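Local coordinates for 75aa long hypothetical regulatory protein AsnC (Pyrococcus horikoshii, PDB 2CVI) that is of unknown function but associates with copies of itself and, like Lrp/AsnC ligand-binding domains, probably senses a small effector molecule, at residues D47-K50 with D51-Q54. Residues are numbered along the deposited sequence; the frame is centred on the assembly and turned at random.
Sequences DTLK and DLDQ
Thr48 and Asp51 meet where helix 49-59 starts. Thr48 is the N-cap: its OG1 accepts the backbone N-H of Asp51 at 3.0 Å, N to OG1, with an N-H...O angle of 156°. A chi1 of 67° at Thr48 swings OG1 round to face Asp51 N. Thr48 OG1 in turn donates a weak bond to Asp51 OD2 (3.0 Å), so both its donor and acceptor roles are used within this turn. An alanine in place of Asp51 would probably leave the Thr48 hydroxyl without its carboxylate mate and freer to turn. Asp47 OD2 lies 4.3 Å from Asp51 OD2, a pairing of like charges probably eased by the helix N-terminus.

In this ferredoxin-like alpha/beta fold, the family's dimeric alpha-beta barrel type, the helix packs on an antiparallel sheet. The tight side is that of Leu52, buried against Val2, Ala4, Val44 and Ile73; Leu49 CD2 lies 4.0 Å from Leu52 CD2. Backbone bonds run from Leu52 N to Thr48 O and, at 2.8 Å, from Asp53 N to Leu49 O. On the solvent side, Lys50 stretches out fully extended, and its CE passes 3.3 Å from Gln54 NE2.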
ATOM      1  N   ASP A  47      -5.086   7.138  17.068  1.00 18.42           N
ATOM      2  CA  ASP A  47      -6.366   7.265  17.750  1.00 20.69           C
ATOM      3  C   ASP A  47      -7.367   8.120  16.984  1.00 20.20           C
ATOM      4  O   ASP A  47      -8.561   7.808  16.891  1.00 23.03           O
ATOM      5  CB  ASP A  47      -6.130   7.882  19.129  1.00 24.18           C
ATOM      6  CG  ASP A  47      -5.369   6.962  20.057  1.00 29.46           C
ATOM      7  OD1 ASP A  47      -5.239   5.757  19.741  1.00 32.55           O
ATOM      8  OD2 ASP A  47      -4.914   7.449  21.118  1.00 32.36           O
ATOM      9  N   THR A  48      -6.868   9.223  16.457  1.00 17.36           N
ATOM     10  CA  THR A  48      -7.671  10.205  15.763  1.00 17.33           C
ATOM     11  C   THR A  48      -6.982  10.689  14.503  1.00 17.80           C
ATOM     12  O   THR A  48      -5.776  10.436  14.280  1.00 16.69           O
ATOM     13  CB  THR A  48      -7.864  11.472  16.655  1.00 17.60           C
ATOM     14  OG1 THR A  48      -6.585  12.133  16.831  1.00 18.46           O
ATOM     15  CG2 THR A  48      -8.386  11.065  18.063  1.00 19.45           C
ATOM     16  N   LEU A  49      -7.742  11.385  13.670  1.00 16.31           N
ATOM     17  CA  LEU A  49      -7.183  12.009  12.472  1.00 17.62           C
ATOM     18  C   LEU A  49      -6.195  13.101  12.845  1.00 17.51           C
ATOM     19  O   LEU A  49      -5.184  13.314  12.161  1.00 17.77           O
ATOM     20  CB  LEU A  49      -8.277  12.599  11.572  1.00 19.95           C
ATOM     21  CG  LEU A  49      -8.908  11.643  10.590  1.00 20.80           C
ATOM     22  CD1 LEU A  49      -9.787  12.482   9.655  1.00 19.12           C
ATOM     23  CD2 LEU A  49      -7.827  10.896   9.742  1.00 22.11           C
ATOM     24  N   LYS A  50      -6.469  13.826  13.926  1.00 16.08           N
ATOM     25  CA  LYS A  50      -5.562  14.864  14.351  1.00 17.65           C
ATOM     26  C   LYS A  50      -4.201  14.234  14.662  1.00 16.55           C
ATOM     27  O   LYS A  50      -3.156  14.790  14.319  1.00 16.82           O
ATOM     28  CB  LYS A  50      -6.145  15.569  15.586  1.00 18.14           C
ATOM     29  CG  LYS A  50      -5.203  16.569  16.191  1.00 21.49           C
ATOM     30  CD  LYS A  50      -5.907  17.423  17.212  1.00 23.52           C
ATOM     31  CE  LYS A  50      -4.903  18.252  17.992  1.00 28.07           C
ATOM     32  NZ  LYS A  50      -5.583  19.256  18.849  1.00 32.89           N
ATOM     33  N   ASP A  51      -4.217  13.064  15.294  1.00 17.39           N
ATOM     34  CA  ASP A  51      -2.960  12.382  15.595  1.00 17.02           C
ATOM     35  C   ASP A  51      -2.237  11.979  14.304  1.00 16.08           C
ATOM     36  O   ASP A  51      -1.012  12.083  14.209  1.00 16.21           O
ATOM     37  CB  ASP A  51      -3.204  11.133  16.458  1.00 18.57           C
ATOM     38  CG  ASP A  51      -3.627  11.476  17.884  1.00 21.81           C
ATOM     39  OD1 ASP A  51      -3.077  12.442  18.440  1.00 24.91           O
ATOM     40  OD2 ASP A  51      -4.487  10.762  18.431  1.00 27.05           O
ATOM     41  N   LEU A  52      -2.986  11.490  13.332  1.00 15.48           N
ATOM     42  CA  LEU A  52      -2.369  11.118  12.058  1.00 13.71           C
ATOM     43  C   LEU A  52      -1.765  12.353  11.379  1.00 15.03           C
ATOM     44  O   LEU A  52      -0.677  12.265  10.816  1.00 15.06           O
ATOM     45  CB  LEU A  52      -3.412  10.452  11.168  1.00 14.07           C
ATOM     46  CG  LEU A  52      -2.947  10.162   9.733  1.00 12.94           C
ATOM     47  CD1 LEU A  52      -1.742   9.201   9.770  1.00 15.41           C
ATOM     48  CD2 LEU A  52      -4.132   9.623   8.907  1.00 14.86           C
ATOM     49  N   ASP A  53      -2.482  13.474  11.397  1.00 14.64           N
ATOM     50  CA  ASP A  53      -2.007  14.700  10.782  1.00 15.09           C
ATOM     51  C   ASP A  53      -0.696  15.138  11.411  1.00 15.68           C
ATOM     52  O   ASP A  53       0.251  15.516  10.709  1.00 17.18           O
ATOM     53  CB  ASP A  53      -3.078  15.788  10.938  1.00 16.78           C
ATOM     54  CG  ASP A  53      -2.890  16.915   9.968  1.00 20.99           C
ATOM     55  OD1 ASP A  53      -2.440  16.666   8.828  1.00 24.36           O
ATOM     56  OD2 ASP A  53      -3.200  18.056  10.347  1.00 23.94           O
ATOM     57  N   GLN A  54      -0.621  15.079  12.738  1.00 16.20           N
ATOM     58  CA  GLN A  54       0.596  15.461  13.418  1.00 18.32           C
ATOM     59  C   GLN A  54       1.725  14.507  13.095  1.00 16.98           C
ATOM     60  O   GLN A  54       2.869  14.937  12.951  1.00 18.30           O
ATOM     61  CB  GLN A  54       0.349  15.564  14.922  1.00 20.05           C
ATOM     62  CG  GLN A  54      -0.608  16.697  15.195  1.00 26.99           C
ATOM     63  CD  GLN A  54      -0.885  16.912  16.663  1.00 29.73           C
ATOM     64  OE1 GLN A  54      -0.316  16.239  17.525  1.00 33.23           O
ATOM     65  NE2 GLN A  54      -1.762  17.865  16.958  1.00 30.44           N
TER